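PDB 6EEZ: DsbA-like disulfide oxidoreductase from Wolbachia endosymbiont of Drosophila melanogaster, which acts in thiol-disulfide exchange as a homotrimeric disulfide isomerase of the DsbA-like, thioredoxin-fold family. Local coordinates for residues A[35-41]-A[159-165]; A[68-72]-A[144-150]. One frame throughout, in Å; residues are numbered along the deposited sequence.

Contact 1. Residues A[35-41]-A[159-165]; sequences VIAVGFL and TPFLIIG
Strand 36-41 and strand 161-164 run antiparallel at 165°, their axes 4.6 Å apart. Val38 and Ile163 form one hydrogen-bonded pair (Val38 N to Ile163 O 2.7 Å, Ile163 N to Val38 O 3.0 Å), Phe40 and Phe161 the next (Phe40 N to Phe161 O 2.9 Å, Phe161 N to Phe40 O 3.3 Å); Ala37-Ile164 and Gly39-Leu162 are the non-hydrogen-bonded pairs. On the face of Val38 and Ile163, Phe40 (chi1 m) and Phe161 (chi1 p) lie in an offset stack, centroids 4.3 Å apart and planes at 14°. On the other face Gly39 leaves a hollow that Leu162 fills, its CD1 3.5 Å from Gly39 CA, while Ile164 CG1 meets Ala37 CB at 3.9 Å. Pro160, preceded by a cis peptide, is the cis-proline characteristic of the thioredoxin fold; its side chain touches Cys48 of the Cys45-Cys48 disulfide. Strand 65-70 flanks strand 36-41 on its other edge, and helix 137-154 packs Leu150, Val151 and Leu154 against the face bearing the phenylalanines.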
# COMPACT_ATOMS: atom_id res chain seq x y z
N VAL A 35 3.16 7.23 -15.05
CA VAL A 35 4.14 6.55 -14.23
C VAL A 35 3.52 6.20 -12.89
O VAL A 35 3.45 7.02 -11.98
CB VAL A 35 5.40 7.41 -14.02
CG1 VAL A 35 6.46 6.63 -13.25
CG2 VAL A 35 5.94 7.88 -15.36
N ILE A 36 3.07 4.95 -12.79
CA ILE A 36 2.28 4.50 -11.67
C ILE A 36 3.07 3.52 -10.81
O ILE A 36 3.56 2.50 -11.30
CB ILE A 36 0.99 3.83 -12.19
CG1 ILE A 36 0.21 4.83 -13.06
CG2 ILE A 36 0.14 3.27 -11.07
CD1 ILE A 36 -0.96 4.25 -13.78
N ALA A 37 3.21 3.86 -9.54
CA ALA A 37 3.85 2.96 -8.59
C ALA A 37 2.77 2.22 -7.81
O ALA A 37 1.72 2.79 -7.52
CB ALA A 37 4.76 3.74 -7.66
N VAL A 38 3.02 0.95 -7.48
CA VAL A 38 2.08 0.16 -6.70
C VAL A 38 2.80 -0.52 -5.53
O VAL A 38 3.61 -1.43 -5.73
CB VAL A 38 1.37 -0.89 -7.56
CG1 VAL A 38 0.22 -1.49 -6.80
CG2 VAL A 38 0.89 -0.27 -8.90
N GLY A 39 2.50 -0.07 -4.31
CA GLY A 39 3.25 -0.49 -3.13
C GLY A 39 2.47 -1.54 -2.36
O GLY A 39 1.25 -1.39 -2.21
N PHE A 40 3.16 -2.60 -1.93
CA PHE A 40 2.55 -3.70 -1.16
C PHE A 40 3.17 -3.77 0.23
O PHE A 40 4.36 -4.00 0.35
CB PHE A 40 2.73 -5.04 -1.88
CG PHE A 40 2.01 -5.14 -3.19
CD1 PHE A 40 2.56 -4.59 -4.34
CD2 PHE A 40 0.78 -5.78 -3.28
CE1 PHE A 40 1.90 -4.69 -5.56
CE2 PHE A 40 0.11 -5.87 -4.47
CZ PHE A 40 0.68 -5.33 -5.63
N LEU A 41 2.34 -3.57 1.26
CA LEU A 41 2.82 -3.36 2.64
C LEU A 41 1.97 -4.09 3.69
O LEU A 41 0.77 -4.26 3.54
CB LEU A 41 2.83 -1.85 2.97
CG LEU A 41 4.15 -1.09 2.72
CD1 LEU A 41 4.55 -0.86 1.21
CD2 LEU A 41 4.12 0.25 3.47
N THR A 159 6.61 -8.96 2.31
CA THR A 159 6.59 -7.50 2.14
C THR A 159 7.82 -6.84 2.77
O THR A 159 8.46 -7.42 3.65
CB THR A 159 5.30 -6.86 2.75
OG1 THR A 159 5.23 -7.14 4.15
CG2 THR A 159 4.07 -7.41 2.08
N PRO A 160 8.14 -5.61 2.34
CA PRO A 160 7.42 -4.87 1.29
C PRO A 160 7.96 -5.17 -0.08
O PRO A 160 9.06 -5.71 -0.18
CB PRO A 160 7.68 -3.41 1.65
CG PRO A 160 9.09 -3.46 2.15
CD PRO A 160 9.23 -4.79 2.88
N PHE A 161 7.22 -4.75 -1.11
CA PHE A 161 7.77 -4.68 -2.45
C PHE A 161 6.98 -3.65 -3.20
O PHE A 161 5.85 -3.30 -2.81
CB PHE A 161 7.78 -6.05 -3.17
CG PHE A 161 6.41 -6.60 -3.52
CD1 PHE A 161 5.83 -6.31 -4.73
CD2 PHE A 161 5.76 -7.47 -2.66
CE1 PHE A 161 4.59 -6.85 -5.08
CE2 PHE A 161 4.52 -8.00 -3.00
CZ PHE A 161 3.94 -7.70 -4.21
N LEU A 162 7.61 -3.13 -4.26
CA LEU A 162 7.08 -2.03 -5.03
C LEU A 162 7.24 -2.24 -6.54
O LEU A 162 8.32 -2.53 -7.06
CB LEU A 162 7.77 -0.73 -4.60
CG LEU A 162 7.38 0.59 -5.27
CD1 LEU A 162 5.92 0.89 -4.99
CD2 LEU A 162 8.25 1.73 -4.77
N ILE A 163 6.12 -2.10 -7.23
CA ILE A 163 6.09 -2.11 -8.67
C ILE A 163 6.08 -0.70 -9.20
O ILE A 163 5.24 0.10 -8.82
CB ILE A 163 4.83 -2.83 -9.19
CG1 ILE A 163 4.82 -4.27 -8.70
CG2 ILE A 163 4.76 -2.75 -10.72
CD1 ILE A 163 3.53 -5.00 -9.07
N ILE A 164 7.02 -0.40 -10.07
CA ILE A 164 6.95 0.82 -10.87
C ILE A 164 7.11 0.46 -12.34
O ILE A 164 8.15 -0.06 -12.73
CB ILE A 164 8.05 1.83 -10.49
CG1 ILE A 164 8.07 2.09 -8.97
CG2 ILE A 164 7.87 3.11 -11.26
CD1 ILE A 164 9.27 2.98 -8.51
N GLY A 165 6.11 0.78 -13.15
CA GLY A 165 6.17 0.52 -14.57
C GLY A 165 6.26 -0.99 -14.82
O GLY A 165 5.34 -1.72 -14.44

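Contact 2. Residues A[68-72]-A[144-150]; sequences FRDAP and INNSRLL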
# COMPACT_ATOMS: atom_id res chain seq x y z
N PHE A 68 -1.80 2.13 -3.12
CA PHE A 68 -1.50 1.43 -1.86
C PHE A 68 -2.24 0.11 -1.81
O PHE A 68 -3.48 0.08 -1.83
CB PHE A 68 -1.89 2.27 -0.65
CG PHE A 68 -1.19 3.60 -0.57
CD1 PHE A 68 0.10 3.70 -0.06
CD2 PHE A 68 -1.82 4.75 -1.02
CE1 PHE A 68 0.76 4.93 0.02
CE2 PHE A 68 -1.16 6.00 -0.95
CZ PHE A 68 0.13 6.07 -0.44
N ARG A 69 -1.47 -0.98 -1.76
CA ARG A 69 -2.04 -2.31 -1.56
C ARG A 69 -1.75 -2.85 -0.18
O ARG A 69 -0.63 -3.22 0.14
CB ARG A 69 -1.50 -3.26 -2.61
CG ARG A 69 -2.03 -2.94 -3.96
CD ARG A 69 -3.54 -2.97 -3.94
NE ARG A 69 -4.03 -3.24 -5.27
CZ ARG A 69 -4.44 -4.41 -5.73
NH1 ARG A 69 -4.49 -5.48 -4.96
NH2 ARG A 69 -4.85 -4.48 -6.98
N ASP A 70 -2.80 -2.88 0.62
CA ASP A 70 -2.73 -3.38 1.98
C ASP A 70 -2.73 -4.89 1.91
O ASP A 70 -3.74 -5.50 1.54
CB ASP A 70 -3.92 -2.85 2.80
CG ASP A 70 -3.76 -1.39 3.16
OD1 ASP A 70 -2.87 -1.06 3.97
OD2 ASP A 70 -4.50 -0.55 2.61
N ALA A 71 -1.58 -5.49 2.23
CA ALA A 71 -1.40 -6.94 2.07
C ALA A 71 -0.96 -7.55 3.39
O ALA A 71 0.18 -7.97 3.53
CB ALA A 71 -0.39 -7.24 0.99
N PRO A 72 -1.88 -7.58 4.36
CA PRO A 72 -1.57 -8.15 5.67
C PRO A 72 -1.26 -9.65 5.57
O PRO A 72 -2.10 -10.41 5.06
CB PRO A 72 -2.85 -7.89 6.47
CG PRO A 72 -3.91 -7.82 5.43
CD PRO A 72 -3.29 -7.17 4.26
N ILE A 144 -8.88 -6.95 0.32
CA ILE A 144 -7.70 -7.49 0.98
C ILE A 144 -7.40 -8.88 0.43
O ILE A 144 -6.24 -9.24 0.23
CB ILE A 144 -7.89 -7.53 2.51
CG1 ILE A 144 -7.73 -6.11 3.08
CG2 ILE A 144 -6.89 -8.50 3.16
CD1 ILE A 144 -7.89 -6.01 4.56
N ASN A 145 -8.44 -9.65 0.18
CA ASN A 145 -8.25 -10.97 -0.40
C ASN A 145 -7.63 -10.85 -1.78
O ASN A 145 -6.74 -11.63 -2.14
CB ASN A 145 -9.57 -11.73 -0.48
CG ASN A 145 -10.02 -12.24 0.87
OD1 ASN A 145 -9.20 -12.44 1.77
ND2 ASN A 145 -11.32 -12.49 1.01
N ASN A 146 -8.08 -9.85 -2.54
CA ASN A 146 -7.59 -9.70 -3.89
C ASN A 146 -6.13 -9.29 -3.87
O ASN A 146 -5.37 -9.74 -4.70
CB ASN A 146 -8.44 -8.71 -4.68
CG ASN A 146 -9.74 -9.33 -5.17
OD1 ASN A 146 -9.90 -10.56 -5.21
ND2 ASN A 146 -10.69 -8.49 -5.56
N SER A 147 -5.73 -8.49 -2.88
CA SER A 147 -4.31 -8.12 -2.77
C SER A 147 -3.45 -9.28 -2.33
O SER A 147 -2.31 -9.43 -2.79
CB SER A 147 -4.12 -6.96 -1.79
OG SER A 147 -4.66 -5.77 -2.30
N ARG A 148 -3.96 -10.11 -1.42
CA ARG A 148 -3.21 -11.27 -0.97
C ARG A 148 -2.96 -12.23 -2.14
O ARG A 148 -1.87 -12.76 -2.30
CB ARG A 148 -3.94 -11.99 0.15
CG ARG A 148 -3.87 -11.28 1.48
CD ARG A 148 -4.82 -11.93 2.48
NE ARG A 148 -4.44 -11.61 3.85
CZ ARG A 148 -5.18 -11.92 4.91
NH1 ARG A 148 -6.34 -12.55 4.75
NH2 ARG A 148 -4.74 -11.61 6.14
N LEU A 149 -3.99 -12.47 -2.94
CA LEU A 149 -3.85 -13.36 -4.09
C LEU A 149 -2.87 -12.77 -5.11
O LEU A 149 -2.08 -13.51 -5.72
CB LEU A 149 -5.21 -13.61 -4.74
CG LEU A 149 -6.06 -14.66 -4.04
CD1 LEU A 149 -7.54 -14.53 -4.40
CD2 LEU A 149 -5.57 -16.06 -4.40
N LEU A 150 -2.90 -11.44 -5.27
CA LEU A 150 -1.98 -10.78 -6.16
C LEU A 150 -0.55 -10.95 -5.68
O LEU A 150 0.34 -11.27 -6.47
CB LEU A 150 -2.32 -9.29 -6.31
CG LEU A 150 -1.49 -8.53 -7.35
CD1 LEU A 150 -1.55 -9.21 -8.70
CD2 LEU A 150 -1.99 -7.09 -7.48
O HOH W 1 -5.65 -4.26 -0.03
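Helix 144-150 crosses the end of strand 68-70 almost at a right angle (-95°), axes 8.1 Å apart, and polar groups join the two. Ser147, whose CA-to-CB bond points toward the strand, is the hub: its OG accepts a hydrogen bond from Arg69 NH1 at 2.7 Å, is also hydrogen-bonded to water 1, 2.9 Å from OG, and makes a weak hydrogen bond with Met143 O, one turn back in the helix. The water donates to Asp70 O at 2.8 Å, so the strand carbonyl is satisfied through the solvent molecule rather than by the helix directly. Two residues beyond the end of the strand, Pro72 O accepts two hydrogen bonds from a single guanidinium: Arg148 NE at 2.9 Å and NH2 at 3.1 Å share the one carbonyl oxygen. Pro72 CG and Ile144 CG2 form an apolar contact at 3.8 Å. Leu150 CD2 packs over one face of the Arg69 guanidinium, 3.9 Å from NH1; Tyr25 makes a cation-pi contact with the same arginine. Asp70 OD2 is hydrogen-bonded to Tyr96 OH. The contact thus packs a helix of the thioredoxin-like fold on its central sheet, with strand 36-41 beside strand 65-70 and helix 76-91 lying against Pro72, Ile144 and Arg148.

In the fold
From the N terminus, the chain lays down strand 36-41, passes Cys45 and helix 46-50, then helix 52-60, and returns as strand 65-70 parallel to it, carrying 68-72. A long, mainly helical excursion follows before 144-150 comes back to close the shorter loop of contact 2; soon afterwards the chain enters 159-165 and contact 1 closes the longer loop, which encloses the first. Both contacts reach the same sheet, where strands 36-41 and 65-70 are neighbours: Gly39 O lies 2.8 Å from Arg69 N and Leu41 O 3.0 Å from Ala71 N, both probable hydrogen bonds. Phe40 CZ, 3.7 Å from Leu150 CD2, joins the sheet of contact 1 to the helix of contact 2.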